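Local coordinates for protein Rho guanine nucleotide exchange factor 11 (Homo sapiens, PDB 5JHH) that probably activates the small GTPase RhoA by promoting exchange of its bound GDP for GTP through a tandem DH-PH module, at residues Arg23-Ile27 and Pro92-Ile97; His37-Arg42 and Leu73-Asn78; Met58-Glu62 and Leu130-Lys134; Leu177-Ile181 and Leu194-Arg198. All blocks are in the same frame, centred on the assembly; numbering follows the deposited sequence. Where two conformers were deposited one is given.

Contact 1: Arg23-Ile27 and Pro92-Ile97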
loop_
_atom_site.group_PDB
_atom_site.type_symbol
_atom_site.label_atom_id
_atom_site.label_comp_id
_atom_site.label_asym_id
_atom_site.label_seq_id
_atom_site.Cartn_x
_atom_site.Cartn_y
_atom_site.Cartn_z
ATOM N N ARG A 23 14.044 22.291 -10.880
ATOM C CA ARG A 23 12.687 22.408 -11.359
ATOM C C ARG A 23 12.540 21.738 -12.704
ATOM O O ARG A 23 11.625 20.926 -12.893
ATOM C CB ARG A 23 12.299 23.881 -11.452
ATOM C CG ARG A 23 10.831 24.126 -11.654
ATOM C CD ARG A 23 10.544 25.594 -11.907
ATOM N NE ARG A 23 9.204 25.726 -12.434
ATOM C CZ ARG A 23 8.900 25.914 -13.718
ATOM N NH1 ARG A 23 7.631 25.958 -14.051
ATOM N NH2 ARG A 23 9.833 26.092 -14.656
ATOM N N GLN A 24 13.473 21.996 -13.615
ATOM C CA GLN A 24 13.418 21.359 -14.946
ATOM C C GLN A 24 13.570 19.852 -14.890
ATOM O O GLN A 24 12.978 19.130 -15.691
ATOM C CB GLN A 24 14.485 21.902 -15.872
ATOM C CG GLN A 24 14.278 23.359 -16.185
ATOM C CD GLN A 24 12.985 23.594 -16.894
ATOM O OE1 GLN A 24 12.685 22.912 -17.840
ATOM N NE2 GLN A 24 12.212 24.567 -16.435
ATOM N N GLU A 25 14.401 19.388 -13.979
ATOM C CA GLU A 25 14.654 17.971 -13.881
ATOM C C GLU A 25 13.386 17.246 -13.479
ATOM O O GLU A 25 13.050 16.213 -14.049
ATOM C CB GLU A 25 15.727 17.676 -12.835
ATOM C CG GLU A 25 17.143 17.925 -13.310
ATOM C CD GLU A 25 17.553 16.985 -14.422
ATOM O OE1 GLU A 25 16.876 15.962 -14.621
ATOM O OE2 GLU A 25 18.551 17.266 -15.108
ATOM N N VAL A 26 12.728 17.757 -12.451
ATOM C CA VAL A 26 11.535 17.118 -11.938
ATOM C C VAL A 26 10.406 17.124 -12.983
ATOM O O VAL A 26 9.657 16.147 -13.145
ATOM C CB VAL A 26 11.009 17.815 -10.692
ATOM C CG1 VAL A 26 9.880 16.985 -10.111
ATOM C CG2 VAL A 26 12.098 17.937 -9.665
ATOM N N ILE A 27 10.295 18.232 -13.689
ATOM C CA ILE A 27 9.304 18.345 -14.717
ATOM C C ILE A 27 9.630 17.352 -15.812
ATOM O O ILE A 27 8.760 16.713 -16.365
ATOM C CB ILE A 27 9.236 19.780 -15.265
ATOM C CG1 ILE A 27 8.582 20.667 -14.230
ATOM C CG2 ILE A 27 8.425 19.836 -16.548
ATOM C CD1 ILE A 27 8.566 22.134 -14.605
ATOM N N PRO A 92 12.951 23.906 -24.621
ATOM C CA PRO A 92 13.313 22.865 -23.657
ATOM C C PRO A 92 13.270 23.305 -22.207
ATOM O O PRO A 92 13.405 22.469 -21.291
ATOM C CB PRO A 92 14.755 22.507 -24.050
ATOM C CG PRO A 92 15.278 23.717 -24.732
ATOM C CD PRO A 92 14.106 24.333 -25.431
ATOM N N ILE A 93 13.133 24.603 -21.989
ATOM C CA ILE A 93 12.968 25.099 -20.651
ATOM C C ILE A 93 11.495 25.315 -20.449
ATOM O O ILE A 93 10.900 26.227 -21.025
ATOM C CB ILE A 93 13.669 26.429 -20.443
ATOM C CG1 ILE A 93 15.139 26.306 -20.813
ATOM C CG2 ILE A 93 13.501 26.883 -18.992
ATOM C CD1 ILE A 93 15.898 27.613 -20.643
ATOM N N ILE A 94 10.887 24.477 -19.630
ATOM C CA ILE A 94 9.450 24.549 -19.505
ATOM C C ILE A 94 9.141 25.694 -18.543
ATOM O O ILE A 94 9.790 25.842 -17.508
ATOM C CB ILE A 94 8.846 23.180 -19.082
ATOM C CG1 ILE A 94 8.929 22.157 -20.242
ATOM C CG2 ILE A 94 7.398 23.352 -18.670
ATOM C CD1 ILE A 94 10.111 21.217 -20.175
ATOM N N LYS A 95 8.173 26.520 -18.902
ATOM C CA LYS A 95 7.863 27.694 -18.109
ATOM C C LYS A 95 6.780 27.334 -17.121
ATOM O O LYS A 95 6.987 26.411 -16.362
ATOM C CB LYS A 95 7.507 28.880 -19.007
ATOM C CG LYS A 95 8.696 29.398 -19.818
ATOM C CD LYS A 95 9.860 29.826 -18.922
ATOM C CE LYS A 95 10.882 30.684 -19.668
ATOM N NZ LYS A 95 11.542 29.951 -20.792
ATOM N N GLU A 96 5.634 28.011 -17.123
ATOM C CA GLU A 96 4.570 27.652 -16.189
ATOM C C GLU A 96 3.954 26.297 -16.564
ATOM O O GLU A 96 3.800 25.948 -17.739
ATOM C CB GLU A 96 3.445 28.688 -16.063
ATOM C CG GLU A 96 3.540 29.943 -16.909
ATOM C CD GLU A 96 4.546 30.917 -16.340
ATOM O OE1 GLU A 96 5.569 31.167 -17.013
ATOM O OE2 GLU A 96 4.335 31.387 -15.202
ATOM N N ILE A 97 3.578 25.551 -15.538
ATOM C CA ILE A 97 3.088 24.221 -15.742
ATOM C C ILE A 97 1.803 23.979 -14.989
ATOM O O ILE A 97 1.161 22.960 -15.203
ATOM C CB ILE A 97 4.182 23.221 -15.354
ATOM C CG1 ILE A 97 4.123 22.043 -16.292
ATOM C CG2 ILE A 97 4.142 22.874 -13.858
ATOM C CD1 ILE A 97 5.182 21.014 -15.989
#
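Two side chains on one turn of helix 18-54 bind the backbone of the irregular segment 92-97. The carboxamide of Gln24 meets Ile94 at both ends: Ile94 N donates to Gln24 OE1 (3.0 Å) and Gln24 NE2 donates to Ile94 O (2.9 Å), so the amide group pairs with the main chain as a neighbouring strand would. Ile94 O also accepts from Arg23 NH2 (2.9 Å), while Arg23 NH1 makes a very short bond of 2.4 Å to Lys95 O. Both carbonyls lie near the guanidinium plane. Gln24 NE2 is further satisfied by Glu20, the N-H of Ile97 by Glu190, and Pro92 O by the indole of Trp4. Beneath this polar layer Ile27 CG2 rests 3.5 Å from Ile97 CD1 and 4.2 Å from Ile94 CB. Ile97 is the N-cap residue of helix 98-105, so the bonded carbonyls of Ile94 and Lys95 lie just before that helix begins, in a loop bonded through its backbone to helix side chains within the all-helical DH (RhoGEF) domain.

Contact 2: His37-Arg42 and Leu73-Asn78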
loop_
_atom_site.group_PDB
_atom_site.type_symbol
_atom_site.label_atom_id
_atom_site.label_comp_id
_atom_site.label_asym_id
_atom_site.label_seq_id
_atom_site.Cartn_x
_atom_site.Cartn_y
_atom_site.Cartn_z
ATOM N N HIS A 37 4.468 5.485 -18.573
ATOM C CA HIS A 37 3.312 4.847 -17.991
ATOM C C HIS A 37 2.305 4.483 -19.066
ATOM O O HIS A 37 1.792 3.379 -19.142
ATOM C CB HIS A 37 2.694 5.736 -16.926
ATOM C CG HIS A 37 1.462 5.157 -16.363
ATOM N ND1 HIS A 37 0.210 5.631 -16.690
ATOM C CD2 HIS A 37 1.269 4.069 -15.600
ATOM C CE1 HIS A 37 -0.701 4.871 -16.119
ATOM N NE2 HIS A 37 -0.079 3.906 -15.474
ATOM N N LEU A 38 2.093 5.409 -19.949
ATOM C CA LEU A 38 1.316 5.166 -21.138
ATOM C C LEU A 38 1.808 3.949 -21.874
ATOM O O LEU A 38 1.025 3.142 -22.356
ATOM C CB LEU A 38 1.348 6.399 -22.008
ATOM C CG LEU A 38 0.480 6.427 -23.256
ATOM C CD1 LEU A 38 -0.949 5.996 -22.962
ATOM C CD2 LEU A 38 0.484 7.841 -23.821
ATOM N N ARG A 39 3.117 3.783 -21.942
ATOM C CA ARG A 39 3.667 2.614 -22.616
ATOM C C ARG A 39 3.169 1.354 -21.936
ATOM O O ARG A 39 2.695 0.423 -22.599
ATOM C CB ARG A 39 5.192 2.648 -22.614
ATOM C CG ARG A 39 5.844 1.705 -23.621
ATOM C CD ARG A 39 7.187 1.178 -23.105
ATOM N NE ARG A 39 7.439 -0.173 -23.580
ATOM C CZ ARG A 39 7.416 -1.259 -22.814
ATOM N NH1 ARG A 39 7.653 -2.421 -23.353
ATOM N NH2 ARG A 39 7.179 -1.188 -21.512
ATOM N N THR A 40 3.226 1.343 -20.607
ATOM C CA THR A 40 2.810 0.180 -19.868
ATOM C C THR A 40 1.338 -0.129 -20.082
ATOM O O THR A 40 0.954 -1.279 -20.195
ATOM C CB THR A 40 3.066 0.378 -18.382
ATOM O OG1 THR A 40 4.448 0.595 -18.184
ATOM C CG2 THR A 40 2.671 -0.823 -17.569
ATOM N N LEU A 41 0.499 0.884 -20.152
ATOM C CA LEU A 41 -0.880 0.606 -20.415
ATOM C C LEU A 41 -1.080 -0.005 -21.795
ATOM O O LEU A 41 -2.002 -0.837 -21.984
ATOM C CB LEU A 41 -1.752 1.840 -20.287
ATOM C CG LEU A 41 -1.725 2.533 -18.935
ATOM C CD1 LEU A 41 -2.604 3.780 -19.005
ATOM C CD2 LEU A 41 -2.188 1.638 -17.814
ATOM N N ARG A 42 -0.278 0.417 -22.766
ATOM C CA ARG A 42 -0.439 -0.112 -24.133
ATOM C C ARG A 42 0.094 -1.503 -24.247
ATOM O O ARG A 42 -0.397 -2.276 -25.066
ATOM C CB ARG A 42 0.198 0.757 -25.199
ATOM C CG ARG A 42 -0.575 2.040 -25.368
ATOM C CD ARG A 42 -0.001 2.893 -26.471
ATOM N NE ARG A 42 -0.990 3.885 -26.886
ATOM C CZ ARG A 42 -0.755 5.179 -26.971
ATOM N NH1 ARG A 42 -1.733 5.999 -27.324
ATOM N NH2 ARG A 42 0.463 5.651 -26.718
ATOM N N LEU A 73 -9.026 4.519 -19.983
ATOM C CA LEU A 73 -7.869 4.763 -19.148
ATOM C C LEU A 73 -6.690 5.229 -19.965
ATOM O O LEU A 73 -6.079 6.234 -19.657
ATOM C CB LEU A 73 -7.493 3.521 -18.361
ATOM C CG LEU A 73 -6.456 3.733 -17.279
ATOM C CD1 LEU A 73 -6.955 4.713 -16.243
ATOM C CD2 LEU A 73 -6.214 2.391 -16.606
ATOM N N ILE A 74 -6.479 4.585 -21.087
ATOM C CA ILE A 74 -5.403 4.952 -21.971
ATOM C C ILE A 74 -5.581 6.372 -22.517
ATOM O O ILE A 74 -4.611 7.150 -22.562
ATOM C CB ILE A 74 -5.314 3.941 -23.108
ATOM C CG1 ILE A 74 -4.648 2.658 -22.586
ATOM C CG2 ILE A 74 -4.644 4.524 -24.331
ATOM C CD1 ILE A 74 -4.636 1.510 -23.605
ATOM N N GLU A 75 -6.797 6.712 -22.924
ATOM C CA GLU A 75 -7.072 8.058 -23.410
ATOM C C GLU A 75 -6.951 9.186 -22.328
ATOM O O GLU A 75 -6.451 10.260 -22.594
ATOM C CB GLU A 75 -8.428 8.058 -24.086
ATOM C CG GLU A 75 -8.799 9.358 -24.809
ATOM C CD GLU A 75 -7.684 9.910 -25.688
ATOM O OE1 GLU A 75 -6.867 9.127 -26.241
ATOM O OE2 GLU A 75 -7.618 11.151 -25.778
ATOM N N ILE A 76 -7.334 8.919 -21.094
ATOM C CA ILE A 76 -7.014 9.818 -20.007
ATOM C C ILE A 76 -5.548 10.224 -20.070
ATOM O O ILE A 76 -5.203 11.413 -19.906
ATOM C CB ILE A 76 -7.156 9.147 -18.624
ATOM C CG1 ILE A 76 -8.600 8.864 -18.235
ATOM C CG2 ILE A 76 -6.466 9.939 -17.521
ATOM C CD1 ILE A 76 -9.462 10.046 -18.160
ATOM N N HIS A 77 -4.672 9.229 -20.143
ATOM C CA HIS A 77 -3.238 9.510 -20.075
ATOM C C HIS A 77 -2.628 9.985 -21.396
ATOM O O HIS A 77 -1.659 10.752 -21.385
ATOM C CB HIS A 77 -2.437 8.330 -19.531
ATOM C CG HIS A 77 -2.660 8.075 -18.089
ATOM N ND1 HIS A 77 -1.977 8.744 -17.105
ATOM C CD2 HIS A 77 -3.490 7.215 -17.451
ATOM C CE1 HIS A 77 -2.376 8.318 -15.926
ATOM N NE2 HIS A 77 -3.308 7.405 -16.108
ATOM N N ASN A 78 -3.144 9.510 -22.507
ATOM C CA ASN A 78 -2.628 9.906 -23.800
ATOM C C ASN A 78 -2.929 11.384 -24.068
ATOM O O ASN A 78 -2.046 12.132 -24.445
ATOM C CB ASN A 78 -3.279 9.047 -24.853
ATOM C CG ASN A 78 -2.864 9.412 -26.270
ATOM O OD1 ASN A 78 -1.717 9.265 -26.660
ATOM N ND2 ASN A 78 -3.823 9.859 -27.045
#
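This is a nearly antiparallel helix-helix contact inside the DH domain, where helix 18-54 runs beside helix 70-89. The axes of the short segments approach to 9.9 Å and their directions differ by 159°, with Leu38 opposite His77 and Leu41 opposite Ile74 at CA separations of 6.4 and 6.5 Å. The middle is aliphatic. Leu41 CB packs 3.8 Å from Ile74 CG1, and Leu41 CD1 lies 4.2 Å from Leu73 CG and 3.9 Å from His77 CD2. Leu38, with its end turned to the partner helix, sets CD2 3.7 Å from Asn78 CA and CD1 4.2 Å from Ile74 CG2. To one side of this core, the edge of the His37 ring meets the face of His77 in a T-shaped pair, centroids 4.6 Å apart and planes at 66°. His77 is also held by Glu34 at ND1 and by Glu166 of helix 165-182 at NE2, so its ring joins three helices of the bundle. On the more open side, Arg42 NH1 makes a weak hydrogen bond of 3.3 Å to Asn78 OD1, while Asn78 ND2 donates to Glu75 OE1 at 3.2 Å. The chemistry is graded across the interface: an imidazole bonded to two carboxylates, a leucine-isoleucine seam, and an outer polar link of one weak hydrogen bond. With a carboxylate at each ring nitrogen, buried His77 is probably protonated, its charge balanced by Glu34 and Glu166.

Contact 3: Met58-Glu62 and Leu130-Lys134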
loop_
_atom_site.group_PDB
_atom_site.type_symbol
_atom_site.label_atom_id
_atom_site.label_comp_id
_atom_site.label_asym_id
_atom_site.label_seq_id
_atom_site.Cartn_x
_atom_site.Cartn_y
_atom_site.Cartn_z
ATOM N N MET A 58 -11.288 -16.162 -22.064
ATOM C CA MET A 58 -12.213 -16.239 -20.939
ATOM C C MET A 58 -13.546 -15.625 -21.315
ATOM O O MET A 58 -13.647 -14.926 -22.319
ATOM C CB MET A 58 -11.599 -15.577 -19.711
ATOM C CG MET A 58 -11.623 -14.034 -19.676
ATOM S SD MET A 58 -10.715 -13.347 -18.250
ATOM C CE MET A 58 -9.040 -13.842 -18.563
ATOM N N PRO A 59 -14.595 -15.933 -20.546
ATOM C CA PRO A 59 -15.889 -15.325 -20.829
ATOM C C PRO A 59 -15.799 -13.801 -20.817
ATOM O O PRO A 59 -15.057 -13.248 -20.004
ATOM C CB PRO A 59 -16.771 -15.809 -19.664
ATOM C CG PRO A 59 -16.093 -17.041 -19.145
ATOM C CD PRO A 59 -14.635 -16.843 -19.390
ATOM N N ARG A 60 -16.559 -13.133 -21.676
ATOM C CA ARG A 60 -16.497 -11.688 -21.746
ATOM C C ARG A 60 -16.871 -11.035 -20.406
ATOM O O ARG A 60 -16.278 -10.040 -20.012
ATOM C CB ARG A 60 -17.374 -11.173 -22.880
ATOM C CG ARG A 60 -16.660 -10.153 -23.764
ATOM C CD ARG A 60 -15.868 -10.783 -24.914
ATOM N NE ARG A 60 -16.198 -10.144 -26.191
ATOM C CZ ARG A 60 -15.714 -10.539 -27.358
ATOM N NH1 ARG A 60 -16.074 -9.920 -28.473
ATOM N NH2 ARG A 60 -14.862 -11.554 -27.404
ATOM N N GLU A 61 -17.794 -11.632 -19.670
ATOM C CA GLU A 61 -18.168 -11.115 -18.367
ATOM C C GLU A 61 -16.972 -11.094 -17.423
ATOM O O GLU A 61 -16.820 -10.137 -16.657
ATOM C CB GLU A 61 -19.293 -11.945 -17.756
ATOM C CG GLU A 61 -20.611 -11.853 -18.545
ATOM C CD GLU A 61 -20.721 -12.814 -19.738
ATOM O OE1 GLU A 61 -19.777 -13.599 -20.054
ATOM O OE2 GLU A 61 -21.778 -12.788 -20.393
ATOM N N GLU A 62 -16.102 -12.117 -17.501
ATOM C CA GLU A 62 -14.905 -12.123 -16.667
ATOM C C GLU A 62 -13.890 -11.127 -17.153
ATOM O O GLU A 62 -13.279 -10.447 -16.359
ATOM C CB GLU A 62 -14.247 -13.498 -16.579
ATOM C CG GLU A 62 -14.940 -14.454 -15.628
ATOM C CD GLU A 62 -14.431 -15.904 -15.752
ATOM O OE1 GLU A 62 -13.229 -16.127 -16.120
ATOM O OE2 GLU A 62 -15.253 -16.820 -15.474
ATOM N N LEU A 130 -8.894 -14.656 -9.242
ATOM C CA LEU A 130 -9.531 -15.482 -10.270
ATOM C C LEU A 130 -8.538 -15.926 -11.366
ATOM O O LEU A 130 -8.539 -17.090 -11.759
ATOM C CB LEU A 130 -10.716 -14.750 -10.892
ATOM C CG LEU A 130 -11.686 -15.385 -11.919
ATOM C CD1 LEU A 130 -11.476 -14.924 -13.373
ATOM C CD2 LEU A 130 -11.757 -16.924 -11.856
ATOM N N ILE A 131 -7.743 -15.002 -11.895
ATOM C CA ILE A 131 -6.779 -15.338 -12.938
ATOM C C ILE A 131 -5.806 -16.389 -12.398
ATOM O O ILE A 131 -5.405 -17.284 -13.106
ATOM C CB ILE A 131 -5.940 -14.115 -13.400
ATOM C CG1 ILE A 131 -6.377 -13.617 -14.757
ATOM C CG2 ILE A 131 -4.480 -14.491 -13.656
ATOM C CD1 ILE A 131 -7.847 -13.379 -14.888
ATOM N N LYS A 132 -5.404 -16.254 -11.152
ATOM C CA LYS A 132 -4.475 -17.183 -10.599
ATOM C C LYS A 132 -5.115 -18.566 -10.549
ATOM O O LYS A 132 -4.482 -19.567 -10.834
ATOM C CB LYS A 132 -4.072 -16.735 -9.217
ATOM C CG LYS A 132 -2.796 -17.370 -8.729
ATOM C CD LYS A 132 -1.984 -16.395 -7.889
ATOM C CE LYS A 132 -2.553 -16.235 -6.495
ATOM N NZ LYS A 132 -1.463 -15.882 -5.541
ATOM N N THR A 133 -6.388 -18.610 -10.211
ATOM C CA THR A 133 -7.070 -19.890 -10.111
ATOM C C THR A 133 -7.147 -20.500 -11.487
ATOM O O THR A 133 -6.818 -21.680 -11.701
ATOM C CB THR A 133 -8.463 -19.699 -9.534
ATOM O OG1 THR A 133 -8.319 -19.274 -8.189
ATOM C CG2 THR A 133 -9.244 -20.968 -9.567
ATOM N N LYS A 134 -7.558 -19.665 -12.430
ATOM C CA LYS A 134 -7.685 -20.084 -13.806
ATOM C C LYS A 134 -6.403 -20.705 -14.351
ATOM O O LYS A 134 -6.451 -21.633 -15.120
ATOM C CB LYS A 134 -8.075 -18.903 -14.654
ATOM C CG LYS A 134 -8.897 -19.302 -15.821
ATOM C CD LYS A 134 -9.422 -18.089 -16.584
ATOM C CE LYS A 134 -10.713 -17.588 -15.971
ATOM N NZ LYS A 134 -11.908 -18.297 -16.503
#
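In the all-helical DH domain, the start of helix 60-66 meets helix 124-137 through a small interface of 202 Å², a salt bridge set beside a hydrophobic contact. The backbones stay well apart, with CA separations of 9.3 Å for Met58 and Lys134 and 9.0 Å for Glu62 and Leu130, so long side chains span the gap. Leu130 comes first on helix 124-137: its CD1 lies 3.5 Å from Glu62 OE1, placing an aliphatic branch against the carboxylate. Ile131 follows, sideways at its CA-to-CB bond but with its end reaching across, and its CD1 stands 3.9 Å from the methyl CE of Met58. Phe141 of helix 139-150 touches both of these side chains and extends the apolar patch. Lys132 is out of reach of segment 58-62; its amine instead forms a salt bridge to an acidic side chain of the bound RhoA, so this helix serves the partner protein as well as the domain's own packing. One turn on from Leu130, and joined to it by the bond from Lys134 N to Leu130 O (2.8 Å), Lys134 again points toward the partner segment. Its amine passes 4.2 Å from Met58 CB and equally far from CD of Pro59, the N-cap residue of helix 60-66, and ends at Glu62, where Lys134 NZ donates to OE1 at 2.6 Å.

Contact 4: Leu177-Ile181 and Leu194-Arg198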
loop_
_atom_site.group_PDB
_atom_site.type_symbol
_atom_site.label_atom_id
_atom_site.label_comp_id
_atom_site.label_asym_id
_atom_site.label_seq_id
_atom_site.Cartn_x
_atom_site.Cartn_y
_atom_site.Cartn_z
ATOM N N LEU A 177 4.513 16.473 -7.682
ATOM C CA LEU A 177 4.101 17.870 -7.542
ATOM C C LEU A 177 4.821 18.569 -6.366
ATOM O O LEU A 177 5.275 19.718 -6.501
ATOM C CB LEU A 177 2.575 18.029 -7.482
ATOM C CG LEU A 177 1.863 17.720 -8.806
ATOM C CD1 LEU A 177 0.365 17.425 -8.655
ATOM C CD2 LEU A 177 2.019 18.856 -9.768
ATOM N N GLU A 178 4.964 17.879 -5.239
ATOM C CA GLU A 178 5.636 18.450 -4.065
ATOM C C GLU A 178 7.040 18.859 -4.457
ATOM O O GLU A 178 7.466 19.968 -4.198
ATOM C CB GLU A 178 5.659 17.489 -2.879
ATOM C CG GLU A 178 4.369 17.527 -2.060
ATOM C CD GLU A 178 4.067 16.226 -1.308
ATOM O OE1 GLU A 178 5.009 15.656 -0.724
ATOM O OE2 GLU A 178 2.890 15.754 -1.301
ATOM N N SER A 179 7.725 18.011 -5.185
ATOM C CA SER A 179 9.058 18.345 -5.615
ATOM C C SER A 179 9.148 19.507 -6.644
ATOM O O SER A 179 10.090 20.299 -6.616
ATOM C CB SER A 179 9.735 17.097 -6.149
ATOM O OG SER A 179 10.777 17.504 -7.000
ATOM N N ILE A 180 8.187 19.623 -7.547
ATOM C CA ILE A 180 8.154 20.781 -8.441
ATOM C C ILE A 180 7.903 22.073 -7.660
ATOM O O ILE A 180 8.513 23.124 -7.949
ATOM C CB ILE A 180 7.059 20.646 -9.477
ATOM C CG1 ILE A 180 7.407 19.526 -10.466
ATOM C CG2 ILE A 180 6.855 21.925 -10.275
ATOM C CD1 ILE A 180 6.204 19.036 -11.237
ATOM N N ILE A 181 6.951 21.989 -6.738
ATOM C CA ILE A 181 6.530 23.099 -5.923
ATOM C C ILE A 181 7.734 23.656 -5.148
ATOM O O ILE A 181 8.022 24.839 -5.196
ATOM C CB ILE A 181 5.464 22.600 -4.936
ATOM C CG1 ILE A 181 4.139 22.461 -5.672
ATOM C CG2 ILE A 181 5.379 23.498 -3.689
ATOM C CD1 ILE A 181 3.103 21.702 -4.893
ATOM N N LEU A 194 -0.230 24.999 -8.441
ATOM C CA LEU A 194 0.439 23.764 -8.162
ATOM C C LEU A 194 0.073 23.181 -6.808
ATOM O O LEU A 194 -0.111 21.967 -6.711
ATOM C CB LEU A 194 1.945 23.963 -8.215
ATOM C CG LEU A 194 2.508 24.083 -9.620
ATOM C CD1 LEU A 194 4.008 24.309 -9.600
ATOM C CD2 LEU A 194 2.207 22.830 -10.409
ATOM N N CYS A 195 -0.070 24.010 -5.774
ATOM C CA CYS A 195 -0.425 23.453 -4.473
ATOM C C CYS A 195 -1.840 22.915 -4.553
ATOM O O CYS A 195 -2.193 21.924 -3.909
ATOM C CB CYS A 195 -0.306 24.516 -3.366
ATOM S SG CYS A 195 1.438 24.911 -2.994
ATOM N N ARG A 196 -2.656 23.610 -5.337
ATOM C CA ARG A 196 -4.033 23.219 -5.471
ATOM C C ARG A 196 -4.087 21.854 -6.180
ATOM O O ARG A 196 -4.760 20.936 -5.718
ATOM C CB ARG A 196 -4.787 24.321 -6.240
ATOM C CG ARG A 196 -6.132 23.952 -6.839
ATOM C CD ARG A 196 -7.129 23.716 -5.737
ATOM N NE ARG A 196 -8.488 23.599 -6.249
ATOM C CZ ARG A 196 -9.531 23.248 -5.507
ATOM N NH1 ARG A 196 -9.395 23.009 -4.201
ATOM N NH2 ARG A 196 -10.720 23.129 -6.073
ATOM N N ALA A 197 -3.328 21.723 -7.260
ATOM C CA ALA A 197 -3.239 20.457 -7.989
ATOM C C ALA A 197 -2.739 19.296 -7.118
ATOM O O ALA A 197 -3.285 18.181 -7.146
ATOM C CB ALA A 197 -2.336 20.626 -9.221
ATOM N N ARG A 198 -1.682 19.548 -6.359
ATOM C CA ARG A 198 -1.173 18.556 -5.400
ATOM C C ARG A 198 -2.266 18.097 -4.459
ATOM O O ARG A 198 -2.470 16.871 -4.218
ATOM C CB ARG A 198 -0.016 19.133 -4.596
ATOM C CG ARG A 198 0.364 18.245 -3.418
ATOM C CD ARG A 198 1.170 19.008 -2.380
ATOM N NE ARG A 198 0.289 19.950 -1.699
ATOM C CZ ARG A 198 0.684 21.091 -1.172
ATOM N NH1 ARG A 198 1.973 21.431 -1.168
ATOM N NH2 ARG A 198 -0.227 21.886 -0.639
#
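Leu177, Ile181 and Leu194 all adopt the mt rotamer and point toward the opposing helix, filling the space between helices 165-182 and 189-227. The local axes, of neighbouring antiparallel helices in the DH-domain bundle, lie 165° apart in direction and 9.6 Å at closest approach. Leu177 CD2 meets Leu194 CD2 at 4.0 Å, and Leu177 CD1 comes within 4.2 Å of Ala197 CB, whose small side chain lets the leucine approach the helix backbone. Ile180, also mt, puts CG2 3.8 Å from Leu194 CD1. Ile181 CG1 touches Leu194 CB at 3.7 Å, while its trans chi2 carries CD1 on to Cys195 SG (4.1 Å) and Arg198 NH1 (3.9 Å). Arg198 begins t, t and then bends at chi3 (71°), which lays its chain along the interface with CD 3.5 Å from Glu178 CG. The carboxylate of Glu178 forms a salt bridge with Arg202, one turn past Arg198. The two segments are therefore held by dispersion and exclusion of water, with methylenes of the charged residues extending the apolar surface.

All four contacts belong to the helical DH domain, and none involves the C-terminal PH domain. Contacts 1 and 2 share helix 18-54, their centres about 22 Å apart; contact 2 falls between the two segments of contact 1 in sequence. Contact 3, about 44 Å from contact 1 between centres, lies toward the other end of the elongated bundle, and its segments alternate with those of contacts 1 and 2. Contact 4 comes last in sequence yet touches contact 1, with Val26 and Ile27 against Ile180 and Ile97 against Leu194, forming one continuous core. RhoA packs beside Val26 at one end and forms a salt bridge with Lys132 at the other, so its binding spans much of the domain.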